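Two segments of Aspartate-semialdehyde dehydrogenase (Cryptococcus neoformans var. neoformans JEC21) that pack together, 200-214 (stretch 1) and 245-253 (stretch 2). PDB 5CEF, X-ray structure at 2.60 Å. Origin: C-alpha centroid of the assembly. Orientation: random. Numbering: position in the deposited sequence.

Stretch 1 (200-214) DIMDNVVPLISGEED
Stretch 2 (245-253) SATCTRVPV

What holds the two backbones together? Val206 and Arg250 form a single antiparallel bridge of the hydrogen-bonded kind, their CA atoms 5.1 Å apart. Val206 N donates to Arg250 O at 3.1 Å, and Arg250 N donates to Val206 O at 2.9 Å, both nearly straight. Val206 (phi/psi -112/111) and Arg250 (-109/139) are extended, as are Val205 (-136/136) and Thr249 (-123/159). Because the chains run in opposite directions, Val205 CA lies 5.1 Å from Val251 CA, and Pro207 CA 4.3 Å from Thr249 CA. The bridge carbonyls also receive CA-H...O contacts, from Val205 CA to Arg250 O and from Thr249 CA to Val206 O, each 3.5 Å.

How is Cys248 bonded once the bridge ends? At Pro207 (-85/22) stretch 1 leaves the extended path, and a carboxylate takes over from the backbone. Gly211, with phi/psi 79/-8, is the N-cap residue of the helix that begins at Glu212, and Glu212 N donates to Ile209 O at 3.0 Å. One residue further on, Glu213 (chi1 m, chi2 t, chi3 20°) reaches the strand, where its OE2 accepts from Cys248 N at 2.9 Å. Water 1 completes the join: it accepts from Ile209 N at 2.9 Å and donates to Glu213 OE2 at 2.7 Å and Cys248 O at 2.8 Å. It thus links Ile209 N to Cys248 O, which lie 4.0 Å apart.

Which side chains pack around this polar end? Cys248 (chi1 m) points toward stretch 1, its SG 3.7 Å from both Glu212 CG and Glu213 CG. The methylenes of the two glutamates therefore serve as apolar surface for the sulfur. Ile209 (m, t) also points toward the strand: its CD1 is 4.4 Å from Cys248 CB and covers one face of the Arg250 guanidinium, while its CG2 lies 3.9 Å from Arg250 NH2. Arg250 adopts t, p, p with chi4 at -169°.

What closes the other end? Helix 200-201 gives way to a type II turn from Ile201 to Asn204, with Met202 at -60/136 and Asp203 at 56/37. Asn204 ND2 steadies it by donating to Asp200 O at 3.0 Å. Ile201 (t, p) points toward stretch 2, packing CD1 3.7 Å from Arg250 CG and CG1 4.1 Å from Pro252 CB. The Pro252 ring, C-gamma endo, lies against the turn, with CD 3.3 Å from Asn204 O. Together the stretches bury 747 Å².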

# COMPACT_ATOMS: atom_id res chain seq x y z
N ASP A 200 8.97 -6.21 -4.05
CA ASP A 200 9.15 -7.26 -3.06
C ASP A 200 8.10 -7.19 -2.00
O ASP A 200 7.68 -8.22 -1.50
CB ASP A 200 10.51 -7.18 -2.37
CG ASP A 200 11.69 -7.54 -3.30
OD1 ASP A 200 11.48 -8.30 -4.26
OD2 ASP A 200 12.81 -7.05 -3.05
N ILE A 201 7.62 -5.98 -1.72
CA ILE A 201 6.86 -5.74 -0.51
C ILE A 201 5.41 -5.21 -0.65
O ILE A 201 4.61 -5.44 0.25
CB ILE A 201 7.66 -4.78 0.44
CG1 ILE A 201 7.07 -4.77 1.85
CG2 ILE A 201 7.71 -3.36 -0.09
CD1 ILE A 201 7.08 -6.12 2.52
N MET A 202 5.04 -4.53 -1.73
CA MET A 202 3.70 -3.95 -1.81
C MET A 202 2.66 -5.04 -1.70
O MET A 202 2.80 -6.07 -2.34
CB MET A 202 3.49 -3.14 -3.08
CG MET A 202 4.35 -1.90 -3.09
SD MET A 202 4.02 -0.55 -1.93
CE MET A 202 2.26 -0.33 -1.94
N ASP A 203 1.61 -4.80 -0.91
CA ASP A 203 0.48 -5.76 -0.84
C ASP A 203 0.97 -7.16 -0.45
O ASP A 203 0.48 -8.17 -0.96
CB ASP A 203 -0.29 -5.80 -2.18
CG ASP A 203 -1.57 -6.60 -2.10
OD1 ASP A 203 -2.15 -6.68 -1.01
OD2 ASP A 203 -2.01 -7.20 -3.10
N ASN A 204 1.96 -7.20 0.44
CA ASN A 204 2.66 -8.42 0.76
C ASN A 204 3.31 -8.41 2.16
O ASN A 204 3.34 -7.41 2.85
CB ASN A 204 3.71 -8.65 -0.34
CG ASN A 204 4.28 -10.06 -0.33
OD1 ASN A 204 3.60 -11.04 -0.00
ND2 ASN A 204 5.55 -10.17 -0.68
N VAL A 205 3.82 -9.56 2.55
CA VAL A 205 4.64 -9.70 3.73
C VAL A 205 5.82 -10.58 3.35
O VAL A 205 5.63 -11.58 2.68
CB VAL A 205 3.82 -10.40 4.85
CG1 VAL A 205 4.72 -10.88 5.97
CG2 VAL A 205 2.73 -9.49 5.39
N VAL A 206 7.02 -10.22 3.77
CA VAL A 206 8.19 -11.04 3.52
C VAL A 206 8.61 -11.56 4.85
O VAL A 206 9.03 -10.80 5.70
CB VAL A 206 9.33 -10.24 2.86
CG1 VAL A 206 10.54 -11.13 2.64
CG2 VAL A 206 8.91 -9.71 1.49
N PRO A 207 8.46 -12.87 5.08
CA PRO A 207 8.69 -13.41 6.43
C PRO A 207 10.14 -13.74 6.77
O PRO A 207 10.37 -14.55 7.66
CB PRO A 207 7.87 -14.68 6.43
CG PRO A 207 8.04 -15.16 5.01
CD PRO A 207 8.03 -13.91 4.15
N LEU A 208 11.11 -13.14 6.08
CA LEU A 208 12.51 -13.38 6.41
C LEU A 208 13.22 -12.10 6.25
O LEU A 208 13.01 -11.42 5.25
CB LEU A 208 13.16 -14.37 5.45
CG LEU A 208 14.69 -14.54 5.57
CD1 LEU A 208 15.09 -15.20 6.88
CD2 LEU A 208 15.25 -15.34 4.40
N ILE A 209 14.03 -11.76 7.24
CA ILE A 209 14.98 -10.68 7.12
C ILE A 209 16.31 -11.25 7.57
O ILE A 209 16.48 -11.61 8.74
CB ILE A 209 14.63 -9.51 8.03
CG1 ILE A 209 13.28 -8.91 7.63
CG2 ILE A 209 15.76 -8.49 7.95
CD1 ILE A 209 12.73 -7.93 8.65
N SER A 210 17.21 -11.44 6.64
CA SER A 210 18.26 -12.41 6.92
C SER A 210 19.13 -11.88 8.05
O SER A 210 19.43 -10.68 8.13
CB SER A 210 19.05 -12.75 5.66
OG SER A 210 19.89 -11.67 5.41
N GLY A 211 19.48 -12.79 8.95
CA GLY A 211 20.29 -12.45 10.13
C GLY A 211 19.59 -11.79 11.30
O GLY A 211 20.16 -11.66 12.36
N GLU A 212 18.33 -11.40 11.13
CA GLU A 212 17.68 -10.53 12.09
C GLU A 212 17.24 -11.28 13.36
O GLU A 212 17.43 -10.81 14.46
CB GLU A 212 16.51 -9.83 11.42
CG GLU A 212 16.00 -8.61 12.15
CD GLU A 212 16.69 -7.31 11.72
OE1 GLU A 212 17.77 -7.38 11.13
OE2 GLU A 212 16.18 -6.21 12.04
N GLU A 213 16.67 -12.48 13.19
CA GLU A 213 16.28 -13.29 14.31
C GLU A 213 17.50 -13.64 15.15
O GLU A 213 17.48 -13.58 16.38
CB GLU A 213 15.57 -14.54 13.83
CG GLU A 213 14.23 -14.19 13.24
CD GLU A 213 13.64 -15.25 12.34
OE1 GLU A 213 14.04 -16.43 12.41
OE2 GLU A 213 12.70 -14.88 11.59
N ASP A 214 18.54 -14.07 14.47
CA ASP A 214 19.70 -14.54 15.13
C ASP A 214 20.33 -13.43 15.97
O ASP A 214 20.76 -13.66 17.11
CB ASP A 214 20.67 -15.10 14.11
CG ASP A 214 21.90 -15.64 14.76
OD1 ASP A 214 21.77 -16.50 15.67
OD2 ASP A 214 22.99 -15.15 14.43
N SER A 245 13.15 -16.46 21.48
CA SER A 245 12.83 -16.99 20.16
C SER A 245 12.10 -15.92 19.38
O SER A 245 11.06 -15.43 19.83
CB SER A 245 11.95 -18.23 20.29
OG SER A 245 11.64 -18.81 19.06
N ALA A 246 12.64 -15.60 18.22
CA ALA A 246 12.10 -14.56 17.37
C ALA A 246 11.70 -15.02 15.95
O ALA A 246 12.31 -15.92 15.37
CB ALA A 246 13.13 -13.46 17.24
N THR A 247 10.69 -14.35 15.39
CA THR A 247 10.41 -14.42 13.98
C THR A 247 10.32 -12.97 13.53
O THR A 247 9.66 -12.17 14.18
CB THR A 247 9.08 -15.10 13.73
OG1 THR A 247 9.01 -16.38 14.38
CG2 THR A 247 8.90 -15.30 12.28
N CYS A 248 11.02 -12.62 12.45
CA CYS A 248 11.12 -11.23 12.01
C CYS A 248 10.57 -11.11 10.63
O CYS A 248 10.95 -11.87 9.72
CB CYS A 248 12.56 -10.78 12.01
SG CYS A 248 13.25 -10.63 13.67
N THR A 249 9.59 -10.23 10.45
CA THR A 249 8.95 -10.09 9.15
C THR A 249 9.06 -8.67 8.69
O THR A 249 9.26 -7.76 9.49
CB THR A 249 7.47 -10.44 9.20
OG1 THR A 249 6.78 -9.41 9.88
CG2 THR A 249 7.27 -11.72 9.91
N ARG A 250 8.92 -8.48 7.38
CA ARG A 250 8.85 -7.16 6.79
C ARG A 250 7.42 -6.90 6.32
O ARG A 250 6.80 -7.79 5.75
CB ARG A 250 9.78 -7.07 5.62
CG ARG A 250 9.84 -5.70 4.98
CD ARG A 250 10.85 -4.85 5.72
NE ARG A 250 12.21 -5.35 5.52
CZ ARG A 250 13.26 -4.91 6.22
NH1 ARG A 250 13.11 -4.02 7.22
NH2 ARG A 250 14.48 -5.37 5.97
N VAL A 251 6.91 -5.69 6.55
CA VAL A 251 5.55 -5.32 6.17
C VAL A 251 5.61 -4.03 5.35
O VAL A 251 6.61 -3.33 5.37
CB VAL A 251 4.66 -5.10 7.39
CG1 VAL A 251 4.40 -6.41 8.10
CG2 VAL A 251 5.29 -4.10 8.37
N PRO A 252 4.57 -3.74 4.57
CA PRO A 252 4.55 -2.56 3.74
C PRO A 252 4.18 -1.29 4.50
O PRO A 252 3.09 -0.70 4.28
CB PRO A 252 3.52 -2.88 2.69
CG PRO A 252 2.70 -3.99 3.22
CD PRO A 252 3.31 -4.50 4.47
N VAL A 253 5.14 -0.85 5.30
CA VAL A 253 5.02 0.35 6.11
C VAL A 253 6.33 1.10 6.01
O VAL A 253 7.42 0.50 6.02
CB VAL A 253 4.77 -0.07 7.55
CG1 VAL A 253 4.75 1.14 8.46
CG2 VAL A 253 3.48 -0.87 7.66
O HOH W 1 13.41 -13.28 9.59